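Local coordinates for endo-1,4-beta-xylanase (Bacteroides thetaiotaomicron VPI-5482, PDB 3KST), which probably hydrolyses O-glycosidic bonds during xylan breakdown, as a calcium-binding member of glycoside hydrolase family 43, at residues N20-A25 with A51-D56; M30-K35 with K91-F96; P254-C257 with S261-Y264; D284-I287 with V293-S296. All blocks are in the same frame, centred on the assembly; numbering follows the deposited sequence. Where two conformers were deposited one is given.

In the fold
All four contacts reach one large mixed sheet of this five-bladed beta-propeller, the fold of family 43. Contacts 3 and 4 are the closest pair, with centres 9 Å apart. They sit on two successive hairpins, and strands 262-268 and 279-287 are neighbours in the sheet; Trp262 O lies 3.0 Å from Phe285 N. Contacts 1 and 2 have centres 16 Å apart and meet where Lys35 packs on Ser54, Ser55 and Asp56. Phe31 packs on Gln256 and so joins contacts 2 and 3. The bound calcium, held by Glu83 and His251, lies about 8 Å from the side chain of Tyr264, about 10 Å from that of Ile24 and about 12 Å from that of Met30.

Contact 1. Residues N20-A25 with A51-D56; sequences NYLPIA and ACFSSD
The ring of Phe53 meets Leu22, Pro23 and Ile24. It belongs to strand 49-55 of a beta-propeller blade. The three partners lie in the loop between strand 17-19 and strand 27-32. Side chains make the whole contact, and no hydrogen bond crosses it.

The first kind of interaction is CH-pi. Leu22 CD1 stands 3.8 Å from the centroid of the Phe53 ring and only 13° off the ring normal. The methyl is therefore almost centred over one face. Leu22 CG is anti to the backbone N (chi1 178°), and this carries the CD1 branch out to the ring.

The second kind is apolar contact at the far part of the ring. Ile24 CG2 comes obliquely to Phe53 CE1. Pro23 CD comes obliquely to Phe53 CZ, at a looser 4.2 Å. Val304 of strand 293-305 also touches Leu22, Pro23 and Phe53, so the cluster extends to another strand of the same sheet as strand 49-55.

Backbone bonds shape the loop. Pro23 is the centre of an inverse gamma turn, closed by Ile24 N to Leu22 O at 2.8 Å. The turn brings three successive residues to one ring. The loop is also tied to strand 279-287, through a backbone bond of Leu22 to Ser280 and a bond of Ile24 O to Ser280 OG.

The site is buried. Asp26, the predicted proton acceptor, follows closely in the chain, and its side chain is about 7 Å from that of Ile24. The tightest approach is 3.6 Å, from Ile24 CG2 to Phe53 CE1.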
loop_
_atom_site.group_PDB
_atom_site.type_symbol
_atom_site.label_atom_id
_atom_site.label_comp_id
_atom_site.label_asym_id
_atom_site.label_seq_id
_atom_site.Cartn_x
_atom_site.Cartn_y
_atom_site.Cartn_z
ATOM N N ASN A 20 5.861 21.144 3.893
ATOM C CA ASN A 20 5.932 20.582 5.267
ATOM C C ASN A 20 5.194 19.235 5.437
ATOM O O ASN A 20 4.915 18.820 6.550
ATOM C CB ASN A 20 5.430 21.623 6.305
ATOM C CG ASN A 20 6.394 22.797 6.470
ATOM O OD1 ASN A 20 7.613 22.608 6.541
ATOM N ND2 ASN A 20 5.849 24.012 6.584
ATOM N N TYR A 21 4.880 18.558 4.335
ATOM C CA TYR A 21 4.147 17.287 4.337
ATOM C C TYR A 21 4.765 16.387 3.303
ATOM O O TYR A 21 5.560 16.847 2.497
ATOM C CB TYR A 21 2.694 17.527 3.929
ATOM C CG TYR A 21 2.045 18.557 4.752
ATOM C CD1 TYR A 21 2.114 19.902 4.382
ATOM C CD2 TYR A 21 1.406 18.219 5.962
ATOM C CE1 TYR A 21 1.561 20.886 5.186
ATOM C CE2 TYR A 21 0.842 19.200 6.766
ATOM C CZ TYR A 21 0.910 20.530 6.370
ATOM O OH TYR A 21 0.333 21.498 7.147
ATOM N N LEU A 22 4.408 15.112 3.329
ATOM C CA LEU A 22 4.777 14.178 2.248
ATOM C C LEU A 22 3.452 14.041 1.469
ATOM O O LEU A 22 2.550 13.293 1.887
ATOM C CB LEU A 22 5.314 12.863 2.803
ATOM C CG LEU A 22 5.651 11.854 1.706
ATOM C CD1 LEU A 22 6.575 12.468 0.640
ATOM C CD2 LEU A 22 6.247 10.599 2.294
ATOM N N PRO A 23 3.329 14.755 0.329
ATOM C CA PRO A 23 2.036 14.943 -0.289
ATOM C C PRO A 23 1.504 13.793 -1.147
ATOM O O PRO A 23 1.196 13.988 -2.333
ATOM C CB PRO A 23 2.262 16.229 -1.088
ATOM C CG PRO A 23 3.636 16.089 -1.572
ATOM C CD PRO A 23 4.393 15.438 -0.461
ATOM N N ILE A 24 1.352 12.624 -0.539
ATOM C CA ILE A 24 0.780 11.431 -1.227
ATOM C C ILE A 24 -0.256 10.738 -0.338
ATOM O O ILE A 24 -0.237 10.879 0.900
ATOM C CB ILE A 24 1.859 10.373 -1.615
ATOM C CG1 ILE A 24 2.647 9.877 -0.370
ATOM C CG2 ILE A 24 2.835 10.950 -2.658
ATOM C CD1 ILE A 24 3.759 8.865 -0.644
ATOM N N ALA A 25 -1.148 9.996 -0.997
ATOM C CA ALA A 25 -2.096 9.099 -0.343
ATOM C C ALA A 25 -1.631 7.662 -0.656
ATOM O O ALA A 25 -0.720 7.437 -1.463
ATOM C CB ALA A 25 -3.518 9.337 -0.851
ATOM N N ALA A 51 4.892 9.631 -8.530
ATOM C CA ALA A 51 6.172 10.227 -8.168
ATOM C C ALA A 51 6.963 9.210 -7.365
ATOM O O ALA A 51 6.433 8.193 -6.905
ATOM C CB ALA A 51 5.959 11.499 -7.324
ATOM N N CYS A 52 8.246 9.513 -7.204
ATOM C CA CYS A 52 9.174 8.781 -6.342
ATOM C C CYS A 52 9.790 9.804 -5.392
ATOM O O CYS A 52 10.242 10.835 -5.842
ATOM C CB CYS A 52 10.306 8.113 -7.116
ATOM S SG CYS A 52 11.521 7.328 -6.026
ATOM N N PHE A 53 9.752 9.522 -4.097
ATOM C CA PHE A 53 10.457 10.336 -3.084
ATOM C C PHE A 53 11.489 9.442 -2.421
ATOM O O PHE A 53 11.211 8.258 -2.211
ATOM C CB PHE A 53 9.493 10.855 -2.015
ATOM C CG PHE A 53 8.385 11.698 -2.557
ATOM C CD1 PHE A 53 7.225 11.097 -3.027
ATOM C CD2 PHE A 53 8.481 13.087 -2.578
ATOM C CE1 PHE A 53 6.159 11.874 -3.537
ATOM C CE2 PHE A 53 7.447 13.881 -3.074
ATOM C CZ PHE A 53 6.263 13.269 -3.564
ATOM N N SER A 54 12.674 9.977 -2.086
ATOM C CA SER A 54 13.667 9.215 -1.327
ATOM C C SER A 54 14.067 9.944 -0.038
ATOM O O SER A 54 13.930 11.159 0.070
ATOM C CB SER A 54 14.921 8.883 -2.148
ATOM O OG SER A 54 15.757 10.008 -2.320
ATOM N N SER A 55 14.611 9.174 0.894
ATOM C CA SER A 55 15.017 9.652 2.228
ATOM C C SER A 55 16.080 8.775 2.879
ATOM O O SER A 55 16.097 7.549 2.665
ATOM C CB SER A 55 13.799 9.695 3.148
ATOM O OG SER A 55 14.118 10.055 4.499
ATOM N N ASP A 56 16.931 9.419 3.686
ATOM C CA ASP A 56 17.956 8.770 4.496
ATOM C C ASP A 56 17.489 8.493 5.935
ATOM O O ASP A 56 17.979 7.553 6.591
ATOM C CB ASP A 56 19.198 9.682 4.569
ATOM C CG ASP A 56 19.882 9.858 3.236
ATOM O OD1 ASP A 56 20.057 8.852 2.531
ATOM O OD2 ASP A 56 20.305 10.983 2.904
#

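Contact 2. Residues M30-K35 with K91-F96; sequences MFYNNK and KKFYLF
Phe93 pushes the edge of its ring against the face of Tyr32 in a T-shaped (edge-to-face) pair, while Met30, a selenomethionine, meets the same ring. The contact joins strand 27-32 to strand 92-99, which belong to different sheets of the beta-propeller.

From CB, the Phe93 side chain heads toward the 30-35 segment. CG is anti to the carbonyl carbon (chi1 -60°), and this turns the CD2-CE2-CZ edge to Met30 and Tyr32. CD2 is the first ring atom to touch. It has Met30 CE and SE near it, with SE at 3.9 Å. CE2 lies 3.7 Å from Met30 CE and also meets Tyr32 CG and CD1. The selenium is in the plane of the Phe93 ring, at its edge, in a Met-aromatic contact 5.1 Å from the centroid. The Met30 chain is extended through chi2 and bends at chi3 (64°), which turns CE to the ring at an oblique angle.

The tip, CZ, sits over the Tyr32 ring, offset toward its rim. The two planes stand at 77°, with centroids 4.9 Å apart. Tyr86 meets both rings, and Phe115 also touches Phe93. The closest atoms of the pair are Phe93 CZ and Tyr32 CE2, at 3.6 Å.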
loop_
_atom_site.group_PDB
_atom_site.type_symbol
_atom_site.label_atom_id
_atom_site.label_comp_id
_atom_site.label_asym_id
_atom_site.label_seq_id
_atom_site.Cartn_x
_atom_site.Cartn_y
_atom_site.Cartn_z
HETATM N N MSE A 30 9.706 1.310 0.038
HETATM C CA MSE A 30 10.676 0.253 -0.230
HETATM C C MSE A 30 12.000 0.713 0.365
HETATM O O MSE A 30 12.448 1.846 0.091
HETATM C CB MSE A 30 10.889 0.014 -1.727
HETATM C CG MSE A 30 12.021 -1.006 -2.004
HETATM SE SE MSE A 30 12.266 -1.312 -3.860
HETATM C CE MSE A 30 12.816 0.444 -4.414
ATOM N N PHE A 31 12.622 -0.163 1.159
ATOM C CA PHE A 31 13.970 0.077 1.684
ATOM C C PHE A 31 14.901 -0.720 0.761
ATOM O O PHE A 31 14.845 -1.962 0.744
ATOM C CB PHE A 31 14.098 -0.374 3.130
ATOM C CG PHE A 31 15.456 -0.121 3.723
ATOM C CD1 PHE A 31 15.971 1.177 3.778
ATOM C CD2 PHE A 31 16.231 -1.176 4.220
ATOM C CE1 PHE A 31 17.234 1.427 4.316
ATOM C CE2 PHE A 31 17.497 -0.940 4.776
ATOM C CZ PHE A 31 17.998 0.367 4.833
ATOM N N TYR A 32 15.675 0.001 -0.043
ATOM C CA TYR A 32 16.605 -0.582 -1.015
ATOM C C TYR A 32 17.939 0.130 -0.934
ATOM O O TYR A 32 17.962 1.356 -0.893
ATOM C CB TYR A 32 16.058 -0.466 -2.442
ATOM C CG TYR A 32 16.916 -1.238 -3.419
ATOM C CD1 TYR A 32 16.782 -2.619 -3.524
ATOM C CD2 TYR A 32 17.898 -0.602 -4.194
ATOM C CE1 TYR A 32 17.582 -3.369 -4.404
ATOM C CE2 TYR A 32 18.718 -1.343 -5.078
ATOM C CZ TYR A 32 18.556 -2.728 -5.165
ATOM O OH TYR A 32 19.321 -3.481 -6.023
ATOM N N ASN A 33 19.026 -0.642 -0.928
ATOM C CA ASN A 33 20.419 -0.139 -0.859
ATOM C C ASN A 33 20.623 1.062 0.096
ATOM O O ASN A 33 21.044 2.167 -0.312
ATOM C CB ASN A 33 20.941 0.169 -2.267
ATOM C CG ASN A 33 22.458 0.271 -2.311
ATOM O OD1 ASN A 33 23.011 1.361 -2.419
ATOM N ND2 ASN A 33 23.131 -0.858 -2.151
ATOM N N ASN A 34 20.285 0.831 1.361
ATOM C CA ASN A 34 20.415 1.829 2.432
ATOM C C ASN A 34 19.659 3.144 2.165
ATOM O O ASN A 34 20.097 4.216 2.571
ATOM C CB ASN A 34 21.909 2.116 2.663
ATOM N N LYS A 35 18.509 3.064 1.489
ATOM C CA LYS A 35 17.768 4.279 1.101
ATOM C C LYS A 35 16.277 3.974 1.067
ATOM O O LYS A 35 15.891 2.936 0.525
ATOM C CB LYS A 35 18.265 4.726 -0.296
ATOM C CG LYS A 35 18.142 6.209 -0.648
ATOM C CD LYS A 35 19.041 7.077 0.235
ATOM C CE LYS A 35 19.728 8.249 -0.522
ATOM N NZ LYS A 35 18.820 9.305 -0.962
ATOM N N LYS A 91 15.959 -9.720 -10.861
ATOM C CA LYS A 91 16.967 -8.627 -10.773
ATOM C C LYS A 91 16.523 -7.322 -11.443
ATOM O O LYS A 91 17.230 -6.727 -12.274
ATOM C CB LYS A 91 18.367 -9.096 -11.203
ATOM C CG LYS A 91 18.898 -10.178 -10.273
ATOM C CD LYS A 91 20.342 -10.529 -10.583
ATOM C CE LYS A 91 20.930 -11.452 -9.531
ATOM N NZ LYS A 91 21.050 -10.810 -8.195
ATOM N N LYS A 92 15.318 -6.896 -11.039
ATOM C CA LYS A 92 14.614 -5.753 -11.615
ATOM C C LYS A 92 13.517 -5.270 -10.634
ATOM O O LYS A 92 13.019 -6.058 -9.818
ATOM C CB LYS A 92 13.971 -6.225 -12.925
ATOM C CG LYS A 92 13.576 -5.166 -13.926
ATOM C CD LYS A 92 13.065 -5.746 -15.260
ATOM C CE LYS A 92 14.110 -6.611 -15.996
ATOM N NZ LYS A 92 13.608 -7.064 -17.320
ATOM N N PHE A 93 13.147 -3.998 -10.748
ATOM C CA PHE A 93 12.078 -3.404 -9.928
ATOM C C PHE A 93 10.710 -3.575 -10.610
ATOM O O PHE A 93 10.579 -3.385 -11.818
ATOM C CB PHE A 93 12.369 -1.927 -9.636
ATOM C CG PHE A 93 13.656 -1.723 -8.896
ATOM C CD1 PHE A 93 14.867 -1.655 -9.594
ATOM C CD2 PHE A 93 13.669 -1.648 -7.501
ATOM C CE1 PHE A 93 16.067 -1.490 -8.920
ATOM C CE2 PHE A 93 14.883 -1.500 -6.818
ATOM C CZ PHE A 93 16.074 -1.416 -7.532
ATOM N N TYR A 94 9.691 -3.932 -9.828
ATOM C CA TYR A 94 8.316 -4.076 -10.304
ATOM C C TYR A 94 7.413 -3.089 -9.564
ATOM O O TYR A 94 7.464 -3.020 -8.334
ATOM C CB TYR A 94 7.823 -5.520 -10.101
ATOM C CG TYR A 94 8.397 -6.500 -11.131
ATOM C CD1 TYR A 94 9.777 -6.753 -11.202
ATOM C CD2 TYR A 94 7.572 -7.154 -12.061
ATOM C CE1 TYR A 94 10.306 -7.627 -12.163
ATOM C CE2 TYR A 94 8.105 -8.059 -13.011
ATOM C CZ TYR A 94 9.479 -8.290 -13.036
ATOM O OH TYR A 94 10.061 -9.130 -13.946
ATOM N N LEU A 95 6.656 -2.292 -10.330
ATOM C CA LEU A 95 5.659 -1.368 -9.819
ATOM C C LEU A 95 4.267 -1.954 -10.108
ATOM O O LEU A 95 3.893 -2.110 -11.267
ATOM C CB LEU A 95 5.787 0.007 -10.499
ATOM C CG LEU A 95 4.652 1.027 -10.383
ATOM C CD1 LEU A 95 4.434 1.320 -8.928
ATOM C CD2 LEU A 95 4.928 2.272 -11.257
ATOM N N PHE A 96 3.515 -2.249 -9.048
ATOM C CA PHE A 96 2.152 -2.757 -9.138
ATOM C C PHE A 96 1.233 -1.590 -8.768
ATOM O O PHE A 96 1.469 -0.903 -7.788
ATOM C CB PHE A 96 1.952 -3.947 -8.215
ATOM C CG PHE A 96 2.484 -5.216 -8.784
ATOM C CD1 PHE A 96 3.850 -5.506 -8.749
ATOM C CD2 PHE A 96 1.632 -6.091 -9.446
ATOM C CE1 PHE A 96 4.324 -6.707 -9.337
ATOM C CE2 PHE A 96 2.107 -7.260 -10.010
ATOM C CZ PHE A 96 3.440 -7.566 -9.956
#

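Contact 3. Residues P254-C257 with S261-Y264; sequences PFQC and SWKY
Cys257 N donates to Ser261 O at 2.8 Å, the shortest hydrogen bond across this contact, at the turn end of a beta hairpin. Strands 250-256 and 262-268 form its arms and belong to one blade of the propeller. The arms run antiparallel. Phe255 and Lys263 form a hydrogen-bonded pair, each N giving to the other's O at 2.9 Å. Pro254 with Tyr264 and Gln256 with Trp262 are the non-hydrogen-bonded pairs beside it.

On the face of Pro254, Gln256, Trp262 and Tyr264, Gln256 CB lies over the six-membered ring of Trp262, 3.9 Å from its centroid and 15° off the normal. This is a CH-pi contact. Pro254 lies alongside Tyr264, with CD 4.0 Å from CE1. Pro254 and Trp262 also touch Phe285 and Leu195 of neighbouring strands.

On the other face, the Phe255 ring reaches across to Lys263. Phe255 CG sits between the backbone N and the carbonyl carbon (chi1 62°), and this lays the ring against its partner. Lys263 CB stands over one ring face in a second CH-pi contact, 29° off the normal. Val29, Leu58 and Ile282 touch Phe255 too. Lys263 NZ has a long, weak ion pair with Asp284.

Ser261 OG is bonded to Asp259 OD1 in the connecting turn. Near that end, Cys257 SG comes within 3.4 Å of Lys263 CG.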
loop_
_atom_site.group_PDB
_atom_site.type_symbol
_atom_site.label_atom_id
_atom_site.label_comp_id
_atom_site.label_asym_id
_atom_site.label_seq_id
_atom_site.Cartn_x
_atom_site.Cartn_y
_atom_site.Cartn_z
ATOM N N PRO A 254 3.645 -1.694 5.863
ATOM C CA PRO A 254 4.713 -1.922 6.836
ATOM C C PRO A 254 6.066 -1.992 6.142
ATOM O O PRO A 254 6.142 -2.454 4.999
ATOM C CB PRO A 254 4.353 -3.271 7.471
ATOM C CG PRO A 254 3.198 -3.826 6.703
ATOM C CD PRO A 254 2.938 -2.953 5.540
ATOM N N PHE A 255 7.140 -1.574 6.820
ATOM C CA PHE A 255 8.499 -1.696 6.247
ATOM C C PHE A 255 9.576 -1.720 7.323
ATOM O O PHE A 255 9.366 -1.166 8.412
ATOM C CB PHE A 255 8.788 -0.571 5.245
ATOM C CG PHE A 255 8.747 0.814 5.854
ATOM C CD1 PHE A 255 7.534 1.496 5.991
ATOM C CD2 PHE A 255 9.922 1.443 6.298
ATOM C CE1 PHE A 255 7.491 2.794 6.575
ATOM C CE2 PHE A 255 9.893 2.733 6.885
ATOM C CZ PHE A 255 8.674 3.412 7.012
ATOM N N GLN A 256 10.692 -2.395 7.025
ATOM C CA GLN A 256 11.823 -2.509 7.957
ATOM C C GLN A 256 12.746 -1.316 7.755
ATOM O O GLN A 256 12.823 -0.743 6.642
ATOM C CB GLN A 256 12.548 -3.879 7.856
ATOM C CG GLN A 256 13.096 -4.335 6.497
ATOM C CD GLN A 256 14.548 -3.974 6.233
ATOM O OE1 GLN A 256 15.210 -3.285 7.030
ATOM N NE2 GLN A 256 15.069 -4.479 5.116
ATOM N N CYS A 257 13.436 -0.934 8.824
ATOM C CA CYS A 257 14.349 0.201 8.800
ATOM C C CYS A 257 15.798 -0.238 8.903
ATOM O O CYS A 257 16.088 -1.412 9.150
ATOM C CB CYS A 257 13.965 1.153 9.918
ATOM S SG CYS A 257 12.301 1.727 9.670
ATOM N N SER A 261 14.200 -2.353 13.050
ATOM C CA SER A 261 12.885 -2.165 13.634
ATOM C C SER A 261 11.930 -1.941 12.462
ATOM O O SER A 261 12.377 -1.775 11.326
ATOM C CB SER A 261 12.876 -0.957 14.587
ATOM O OG SER A 261 12.968 0.282 13.893
ATOM N N TRP A 262 10.633 -1.897 12.742
ATOM C CA TRP A 262 9.627 -1.670 11.707
ATOM C C TRP A 262 8.798 -0.413 11.936
ATOM O O TRP A 262 8.628 0.077 13.050
ATOM C CB TRP A 262 8.691 -2.873 11.567
ATOM C CG TRP A 262 9.309 -4.103 11.009
ATOM C CD1 TRP A 262 10.178 -4.941 11.638
ATOM C CD2 TRP A 262 9.059 -4.681 9.718
ATOM N NE1 TRP A 262 10.510 -5.997 10.814
ATOM C CE2 TRP A 262 9.840 -5.862 9.631
ATOM C CE3 TRP A 262 8.261 -4.317 8.625
ATOM C CZ2 TRP A 262 9.859 -6.675 8.484
ATOM C CZ3 TRP A 262 8.278 -5.137 7.470
ATOM C CH2 TRP A 262 9.070 -6.300 7.422
ATOM N N LYS A 263 8.260 0.081 10.831
ATOM C CA LYS A 263 7.461 1.298 10.822
ATOM C C LYS A 263 6.298 1.021 9.910
ATOM O O LYS A 263 6.371 0.072 9.096
ATOM C CB LYS A 263 8.286 2.439 10.252
ATOM C CG LYS A 263 9.434 2.920 11.153
ATOM C CD LYS A 263 8.947 3.719 12.333
ATOM C CE LYS A 263 10.041 4.595 12.951
ATOM N NZ LYS A 263 11.068 3.782 13.602
ATOM N N TYR A 264 5.259 1.835 10.046
ATOM C CA TYR A 264 4.048 1.726 9.210
ATOM C C TYR A 264 3.739 3.114 8.631
ATOM O O TYR A 264 3.462 4.051 9.403
ATOM C CB TYR A 264 2.878 1.178 10.045
ATOM C CG TYR A 264 1.669 0.833 9.218
ATOM C CD1 TYR A 264 1.579 -0.398 8.574
ATOM C CD2 TYR A 264 0.626 1.754 9.018
ATOM C CE1 TYR A 264 0.476 -0.727 7.770
ATOM C CE2 TYR A 264 -0.499 1.415 8.214
ATOM C CZ TYR A 264 -0.562 0.175 7.595
ATOM O OH TYR A 264 -1.632 -0.181 6.787
#

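Contact 4. Residues D284-I287 with V293-S296; sequences DFAI and VTIS
Phe285 has CG anti to the backbone N (chi1 -176°), and this swings the ring across to Val293 and Ile295 on the next strand. Val293 CG1 is likewise anti to its own N (chi1 -174°) and meets the ring. It comes obliquely to Phe285 CE1 at a tight 3.3 Å, and CZ is also near. Ile295 CG1 lies in the ring plane, at the edge, 3.8 Å from Phe285 CD1.

Ile287 and Val293 lie side by side and point the same way. Ile287 CG1 is 4.0 Å from Val293 CG2. These four side chains share one face of the sheet. Tyr202 and Ile204 of strand 200-207 touch that face, as does Leu237.

The arms are strands 279-287 and 293-305, an antiparallel beta hairpin of the propeller, running at 168° to each other. Asp284 with Ser296 and Ala286 with Thr294 are the hydrogen-bonded pairs, with two backbone bonds each. Asp284 N to Ser296 O is the shortest, at 2.6 Å. Ser296 N returns a bond to Asp284 O at 3.0 Å. The Ala286 and Thr294 bonds are 3.1 Å from Ala286 N to Thr294 O and 2.9 Å from Thr294 N to Ala286 O.

The opposite face carries Asp284, Ala286, Thr294 and Ser296, and it is more open to solvent. There a water bridges Asp284 and Ser296. It donates to Asp284 OD2 and is also hydrogen-bonded to Ser296 OG, at 2.8 Å.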
loop_
_atom_site.group_PDB
_atom_site.type_symbol
_atom_site.label_atom_id
_atom_site.label_comp_id
_atom_site.label_asym_id
_atom_site.label_seq_id
_atom_site.Cartn_x
_atom_site.Cartn_y
_atom_site.Cartn_z
ATOM N N ASP A 284 5.367 3.559 14.500
ATOM C CA ASP A 284 6.069 2.312 14.720
ATOM C C ASP A 284 5.142 1.146 14.391
ATOM O O ASP A 284 3.924 1.293 14.411
ATOM C CB ASP A 284 6.592 2.215 16.147
ATOM C CG ASP A 284 7.609 3.287 16.450
ATOM O OD1 ASP A 284 8.596 3.386 15.690
ATOM O OD2 ASP A 284 7.417 4.016 17.426
ATOM N N PHE A 285 5.756 0.019 14.047
ATOM C CA PHE A 285 5.061 -1.208 13.676
ATOM C C PHE A 285 5.767 -2.416 14.261
ATOM O O PHE A 285 6.985 -2.503 14.197
ATOM C CB PHE A 285 5.080 -1.379 12.158
ATOM C CG PHE A 285 4.301 -2.560 11.682
ATOM C CD1 PHE A 285 2.924 -2.511 11.658
ATOM C CD2 PHE A 285 4.941 -3.734 11.297
ATOM C CE1 PHE A 285 2.180 -3.614 11.215
ATOM C CE2 PHE A 285 4.228 -4.830 10.851
ATOM C CZ PHE A 285 2.830 -4.779 10.836
ATOM N N ALA A 286 5.003 -3.374 14.765
ATOM C CA ALA A 286 5.622 -4.618 15.246
ATOM C C ALA A 286 4.633 -5.751 15.365
ATOM O O ALA A 286 3.441 -5.522 15.498
ATOM C CB ALA A 286 6.345 -4.403 16.575
ATOM N N ILE A 287 5.173 -6.970 15.259
ATOM C CA ILE A 287 4.426 -8.217 15.468
ATOM C C ILE A 287 5.148 -8.878 16.642
ATOM O O ILE A 287 6.316 -9.204 16.536
ATOM C CB ILE A 287 4.452 -9.107 14.235
ATOM C CG1 ILE A 287 3.989 -8.321 13.008
ATOM C CG2 ILE A 287 3.568 -10.356 14.456
ATOM C CD1 ILE A 287 4.026 -9.125 11.730
ATOM N N VAL A 293 -0.170 -7.793 16.337
ATOM C CA VAL A 293 0.366 -6.637 15.597
ATOM C C VAL A 293 0.023 -5.330 16.329
ATOM O O VAL A 293 -1.062 -5.217 16.916
ATOM C CB VAL A 293 -0.194 -6.592 14.143
ATOM C CG1 VAL A 293 0.468 -5.489 13.313
ATOM C CG2 VAL A 293 0.007 -7.924 13.444
ATOM N N THR A 294 0.948 -4.363 16.304
ATOM C CA THR A 294 0.737 -3.025 16.879
ATOM C C THR A 294 1.241 -1.956 15.925
ATOM O O THR A 294 2.240 -2.148 15.211
ATOM C CB THR A 294 1.441 -2.768 18.274
ATOM O OG1 THR A 294 2.867 -2.825 18.140
ATOM C CG2 THR A 294 0.975 -3.763 19.291
ATOM N N ILE A 295 0.479 -0.877 15.851
ATOM C CA ILE A 295 0.860 0.336 15.146
ATOM C C ILE A 295 0.781 1.341 16.298
ATOM O O ILE A 295 -0.282 1.475 16.930
ATOM C CB ILE A 295 -0.094 0.697 14.007
ATOM C CG1 ILE A 295 0.042 -0.295 12.858
ATOM C CG2 ILE A 295 0.205 2.121 13.478
ATOM C CD1 ILE A 295 -1.083 -0.110 11.803
ATOM N N SER A 296 1.899 1.992 16.578
ATOM C CA SER A 296 2.031 2.868 17.746
ATOM C C SER A 296 3.149 3.900 17.632
ATOM O O SER A 296 3.837 4.007 16.616
ATOM C CB SER A 296 2.289 1.981 18.975
ATOM O OG SER A 296 3.548 1.364 18.855
HETATM O O HOH W 1 5.929 2.636 19.686
#